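Local coordinates for protein 1d10 (Caenorhabditis elegans, PDB 1T9F) that is of unknown function but is made with a signal peptide and has MIR repeats in a beta-trefoil, as in SDF2-like proteins, at residues A[7-12]-A[55-60]; A[92-97]-A[148-153]. All coordinates share one frame; numbering follows the deposited sequence.

Interaction 1: A[7-12]-A[55-60]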
loop_
_atom_site.group_PDB
_atom_site.type_symbol
_atom_site.label_atom_id
_atom_site.label_comp_id
_atom_site.label_asym_id
_atom_site.label_seq_id
_atom_site.Cartn_x
_atom_site.Cartn_y
_atom_site.Cartn_z
ATOM N N VAL A 7 9.609 9.158 8.052
ATOM C CA VAL A 7 8.193 8.831 8.113
ATOM C C VAL A 7 7.940 8.296 9.513
ATOM O O VAL A 7 8.709 7.474 10.013
ATOM C CB VAL A 7 7.844 7.749 7.077
ATOM C CG1 VAL A 7 6.368 7.439 7.131
ATOM C CG2 VAL A 7 8.246 8.220 5.685
ATOM N N THR A 8 6.860 8.751 10.140
ATOM C CA THR A 8 6.556 8.345 11.507
ATOM C C THR A 8 5.318 7.477 11.683
ATOM O O THR A 8 4.404 7.480 10.857
ATOM C CB THR A 8 6.418 9.584 12.408
ATOM O OG1 THR A 8 5.279 10.348 11.996
ATOM C CG2 THR A 8 7.667 10.457 12.301
ATOM N N CYS A 9 5.291 6.748 12.789
ATOM C CA CYS A 9 4.184 5.857 13.085
ATOM C C CYS A 9 2.895 6.645 13.319
ATOM O O CYS A 9 2.896 7.656 14.010
ATOM C CB CYS A 9 4.535 5.014 14.303
ATOM S SG CYS A 9 3.846 3.339 14.236
ATOM N N TYR A 10 1.808 6.164 12.724
ATOM C CA TYR A 10 0.487 6.788 12.793
ATOM C C TYR A 10 0.369 8.056 11.956
ATOM O O TYR A 10 -0.630 8.771 12.037
ATOM C CB TYR A 10 0.079 7.074 14.243
ATOM C CG TYR A 10 -0.181 5.810 15.024
ATOM C CD1 TYR A 10 -1.102 4.869 14.570
ATOM C CD2 TYR A 10 0.521 5.536 16.192
ATOM C CE1 TYR A 10 -1.313 3.680 15.261
ATOM C CE2 TYR A 10 0.321 4.357 16.889
ATOM C CZ TYR A 10 -0.596 3.433 16.421
ATOM O OH TYR A 10 -0.788 2.266 17.118
ATOM N N SER A 11 1.387 8.348 11.157
ATOM C CA SER A 11 1.308 9.519 10.296
ATOM C C SER A 11 0.318 9.140 9.191
ATOM O O SER A 11 0.090 7.956 8.940
ATOM C CB SER A 11 2.684 9.845 9.705
ATOM O OG SER A 11 3.210 8.737 8.998
ATOM N N VAL A 12 -0.289 10.136 8.554
ATOM C CA VAL A 12 -1.245 9.890 7.478
ATOM C C VAL A 12 -0.662 10.503 6.223
ATOM O O VAL A 12 -0.286 11.674 6.224
ATOM C CB VAL A 12 -2.606 10.562 7.745
ATOM C CG1 VAL A 12 -3.522 10.360 6.556
ATOM C CG2 VAL A 12 -3.240 9.981 8.985
ATOM N N ILE A 55 -0.154 4.910 8.629
ATOM C CA ILE A 55 0.853 3.926 8.982
ATOM C C ILE A 55 0.631 3.401 10.393
ATOM O O ILE A 55 0.553 4.177 11.347
ATOM C CB ILE A 55 2.264 4.531 8.885
ATOM C CG1 ILE A 55 2.509 5.012 7.452
ATOM C CG2 ILE A 55 3.306 3.492 9.285
ATOM C CD1 ILE A 55 3.777 5.763 7.286
ATOM N N PHE A 56 0.515 2.077 10.501
ATOM C CA PHE A 56 0.320 1.389 11.776
ATOM C C PHE A 56 1.502 0.463 12.049
ATOM O O PHE A 56 2.170 0.013 11.118
ATOM C CB PHE A 56 -0.944 0.524 11.738
ATOM C CG PHE A 56 -2.179 1.217 12.239
ATOM C CD1 PHE A 56 -2.699 2.315 11.573
ATOM C CD2 PHE A 56 -2.824 0.760 13.383
ATOM C CE1 PHE A 56 -3.852 2.951 12.033
ATOM C CE2 PHE A 56 -3.983 1.392 13.856
ATOM C CZ PHE A 56 -4.494 2.487 13.177
ATOM N N PRO A 57 1.776 0.163 13.331
ATOM C CA PRO A 57 2.898 -0.740 13.615
ATOM C C PRO A 57 2.470 -2.118 13.124
ATOM O O PRO A 57 1.283 -2.335 12.863
ATOM C CB PRO A 57 3.026 -0.664 15.136
ATOM C CG PRO A 57 1.606 -0.419 15.578
ATOM C CD PRO A 57 1.122 0.609 14.577
ATOM N N ALA A 58 3.421 -3.038 12.979
ATOM C CA ALA A 58 3.114 -4.387 12.509
ATOM C C ALA A 58 2.075 -5.048 13.416
ATOM O O ALA A 58 1.898 -4.631 14.560
ATOM C CB ALA A 58 4.387 -5.223 12.465
ATOM N N LEU A 59 1.398 -6.074 12.906
ATOM C CA LEU A 59 0.363 -6.765 13.682
ATOM C C LEU A 59 0.785 -7.115 15.101
ATOM O O LEU A 59 0.039 -6.877 16.053
ATOM C CB LEU A 59 -0.094 -8.046 12.980
ATOM C CG LEU A 59 -1.146 -8.840 13.773
ATOM C CD1 LEU A 59 -2.435 -8.038 13.856
ATOM C CD2 LEU A 59 -1.408 -10.181 13.106
ATOM N N ASN A 60 1.975 -7.680 15.257
ATOM C CA ASN A 60 2.426 -8.060 16.594
ATOM C C ASN A 60 3.458 -7.111 17.195
ATOM O O ASN A 60 4.310 -7.516 17.988
ATOM C CB ASN A 60 2.963 -9.493 16.568
ATOM C CG ASN A 60 1.889 -10.504 16.190
ATOM O OD1 ASN A 60 0.833 -10.573 16.828
ATOM N ND2 ASN A 60 2.150 -11.288 15.149
#
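Tyr-10 drives one ring edge into the face of Phe-56: its CE1 sits over the centre of the Phe-56 ring, 3.7 Å above that plane, and the two planes stand at 80°, a T-shaped stack with centroids 5.0 Å apart. The CA–CB bond of Tyr-10 leads away from residues 55-60, but with CG anti to the carbonyl carbon (chi1 -68°) the ring swings back along the strand. Its phenol end then crosses Pro-57 obliquely, OH lying 3.6 Å from Pro-57 CD. Proline suits this place, offering a rigid apolar flank both to the phenol and to the sulfur of Cys-9, which is tied by a disulfide to Cys-63. Phe-56 meets a second aromatic, Phe-85, also edge-to-face.

Two backbone hydrogen bonds join the turn to the strand. Tyr-10 N donates to Ile-55 O over 2.7 Å, from above the carbonyl plane and rather bent, whereas Ile-55 N reaches Ser-11 O at 3.1 Å, nearly along the C=O axis and much straighter (163°). The chain reverses through a type II turn from Thr-8 to Ser-11. Thr-8 O is gripped twice, by Ser-11 N and by Ser-11 OG at 2.5 Å; OG takes the crowded position between N and the carbonyl carbon to get there. Buried Ile-55 has its CD1 3.5 Å from Ser-11 OG, with Val-7 alongside, and Leu-13 and Ile-69 also pack on it. The turn leads into strand 12-17, which pairs antiparallel with 53-57 in the six-stranded barrel of a beta-trefoil.

Interaction 2: A[92-97]-A[148-153]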
loop_
_atom_site.group_PDB
_atom_site.type_symbol
_atom_site.label_atom_id
_atom_site.label_comp_id
_atom_site.label_asym_id
_atom_site.label_seq_id
_atom_site.Cartn_x
_atom_site.Cartn_y
_atom_site.Cartn_z
ATOM N N THR A 92 -5.694 -14.770 -6.955
ATOM C CA THR A 92 -5.171 -14.227 -8.201
ATOM C C THR A 92 -5.684 -12.806 -8.435
ATOM O O THR A 92 -6.836 -12.497 -8.125
ATOM C CB THR A 92 -5.567 -15.127 -9.389
ATOM O OG1 THR A 92 -4.760 -14.805 -10.528
ATOM C CG2 THR A 92 -7.033 -14.927 -9.742
ATOM N N ALA A 93 -4.820 -11.945 -8.970
ATOM C CA ALA A 93 -5.184 -10.557 -9.252
ATOM C C ALA A 93 -6.430 -10.527 -10.133
ATOM O O ALA A 93 -6.714 -11.489 -10.849
ATOM C CB ALA A 93 -4.028 -9.840 -9.951
ATOM N N PRO A 94 -7.190 -9.419 -10.093
ATOM C CA PRO A 94 -8.412 -9.282 -10.895
ATOM C C PRO A 94 -8.233 -9.244 -12.416
ATOM O O PRO A 94 -8.994 -9.880 -13.137
ATOM C CB PRO A 94 -9.035 -7.999 -10.353
ATOM C CG PRO A 94 -7.842 -7.197 -9.949
ATOM C CD PRO A 94 -6.986 -8.229 -9.250
ATOM N N LEU A 95 -7.243 -8.503 -12.903
ATOM C CA LEU A 95 -7.018 -8.408 -14.346
ATOM C C LEU A 95 -5.720 -9.068 -14.783
ATOM O O LEU A 95 -5.539 -9.374 -15.961
ATOM C CB LEU A 95 -7.010 -6.942 -14.796
ATOM C CG LEU A 95 -8.259 -6.101 -14.510
ATOM C CD1 LEU A 95 -8.021 -4.675 -14.979
ATOM C CD2 LEU A 95 -9.469 -6.703 -15.208
ATOM N N SER A 96 -4.812 -9.280 -13.839
ATOM C CA SER A 96 -3.539 -9.919 -14.153
ATOM C C SER A 96 -3.460 -11.281 -13.480
ATOM O O SER A 96 -3.031 -11.405 -12.334
ATOM C CB SER A 96 -2.376 -9.036 -13.702
ATOM O OG SER A 96 -2.353 -7.833 -14.447
ATOM N N LYS A 97 -3.884 -12.302 -14.217
ATOM C CA LYS A 97 -3.901 -13.678 -13.733
ATOM C C LYS A 97 -2.574 -14.169 -13.158
ATOM O O LYS A 97 -2.557 -14.962 -12.211
ATOM C CB LYS A 97 -4.329 -14.609 -14.870
ATOM C CG LYS A 97 -5.747 -14.382 -15.374
ATOM C CD LYS A 97 -6.784 -14.861 -14.370
ATOM C CE LYS A 97 -8.181 -14.887 -14.985
ATOM N NZ LYS A 97 -9.186 -15.568 -14.107
ATOM N N GLN A 148 -1.881 -2.577 -15.836
ATOM C CA GLN A 148 -3.221 -2.661 -16.392
ATOM C C GLN A 148 -4.090 -1.579 -15.775
ATOM O O GLN A 148 -3.804 -1.089 -14.684
ATOM C CB GLN A 148 -3.832 -4.032 -16.097
ATOM C CG GLN A 148 -3.198 -5.165 -16.877
ATOM C CD GLN A 148 -3.323 -4.954 -18.370
ATOM O OE1 GLN A 148 -4.429 -4.844 -18.902
ATOM N NE2 GLN A 148 -2.189 -4.886 -19.055
ATOM N N GLN A 149 -5.151 -1.211 -16.483
ATOM C CA GLN A 149 -6.085 -0.199 -16.008
ATOM C C GLN A 149 -7.492 -0.783 -16.023
ATOM O O GLN A 149 -7.807 -1.640 -16.852
ATOM C CB GLN A 149 -6.038 1.037 -16.905
ATOM C CG GLN A 149 -4.785 1.878 -16.766
ATOM C CD GLN A 149 -4.857 3.155 -17.591
ATOM O OE1 GLN A 149 -5.902 3.804 -17.658
ATOM N NE2 GLN A 149 -3.742 3.526 -18.212
ATOM N N PHE A 150 -8.334 -0.321 -15.107
ATOM C CA PHE A 150 -9.705 -0.798 -15.031
ATOM C C PHE A 150 -10.618 0.020 -15.925
ATOM O O PHE A 150 -10.259 1.111 -16.378
ATOM C CB PHE A 150 -10.239 -0.688 -13.609
ATOM C CG PHE A 150 -9.619 -1.646 -12.647
ATOM C CD1 PHE A 150 -9.923 -3.000 -12.705
ATOM C CD2 PHE A 150 -8.739 -1.194 -11.670
ATOM C CE1 PHE A 150 -9.363 -3.896 -11.804
ATOM C CE2 PHE A 150 -8.170 -2.084 -10.758
ATOM C CZ PHE A 150 -8.484 -3.439 -10.828
ATOM N N GLY A 151 -11.807 -0.528 -16.162
ATOM C CA GLY A 151 -12.816 0.151 -16.949
ATOM C C GLY A 151 -13.841 0.575 -15.918
ATOM O O GLY A 151 -13.535 0.579 -14.723
ATOM N N ARG A 152 -15.049 0.922 -16.350
ATOM C CA ARG A 152 -16.095 1.337 -15.415
ATOM C C ARG A 152 -16.319 0.221 -14.393
ATOM O O ARG A 152 -16.045 -0.943 -14.674
ATOM C CB ARG A 152 -17.399 1.607 -16.166
ATOM C CG ARG A 152 -18.183 0.353 -16.532
ATOM C CD ARG A 152 -17.343 -0.617 -17.351
ATOM N NE ARG A 152 -16.846 -0.011 -18.585
ATOM C CZ ARG A 152 -17.627 0.531 -19.517
ATOM N NH1 ARG A 152 -18.944 0.545 -19.357
ATOM N NH2 ARG A 152 -17.091 1.051 -20.614
ATOM N N PRO A 153 -16.828 0.557 -13.199
ATOM C CA PRO A 153 -17.222 1.876 -12.696
ATOM C C PRO A 153 -16.058 2.686 -12.126
ATOM O O PRO A 153 -16.270 3.696 -11.456
ATOM C CB PRO A 153 -18.237 1.529 -11.619
ATOM C CG PRO A 153 -17.618 0.302 -11.015
ATOM C CD PRO A 153 -17.209 -0.494 -12.235
#
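Phe-150 and Leu-95 make the dense part of this otherwise thin contact. With chi1 at -70°, CG of Phe-150 is anti to the carbonyl carbon and the ring reaches across to the loop 92-97. Leu-95, its chi2 extended at 178°, brings CD1 in obliquely, 3.4 Å from Phe-150 CD1. At the ring's edge and near its plane comes Pro-94, whose CG stands 3.9 Å from Phe-150 CZ. The stiff pyrrolidine thus meets the ring by one corner, while the branched leucine sets both CG and CD1 against CD1 and CE1 of Phe-150. In this beta-trefoil the loop links strands 85-89 and 100-105, while 148-149 follows strand 142-146; strand 158-163 lies close to both, and its Glu-159 takes hydrogen bonds from Leu-95 N and Ser-96 OG. An alanine in place of Phe-150 would probably loosen the loop here, since the ring's contacts with both Pro-94 and Leu-95 would go. Even this apolar patch lies at the surface, and the rest is looser and more polar: no hydrogen bond joins the segments, and Gln-148, bent at chi2, merely brings CG to 3.7 Å from Ser-96 OG. Gln-148 is exposed to solvent, where a flexible amide is at home.

Interaction 1 is a buried contact and interaction 2 a surface one; they lie on opposite sides of the chain's centre, their own centres 29 Å apart, and share no element. The first belongs to the barrel, where main-chain hydrogen bonds and an aromatic pair fasten a turn to strand 53-57; a disulfide separately ties that turn to Cys-63. The second joins a loop to the short strand 148-149 and the turn after it, mainly through apolar contacts, with Glu-159 on strand 158-163 supplying polar fastening. Both use proline beside an aromatic ring. Interaction 1 lies essentially within one MIR repeat, whereas interaction 2 joins two successive repeats.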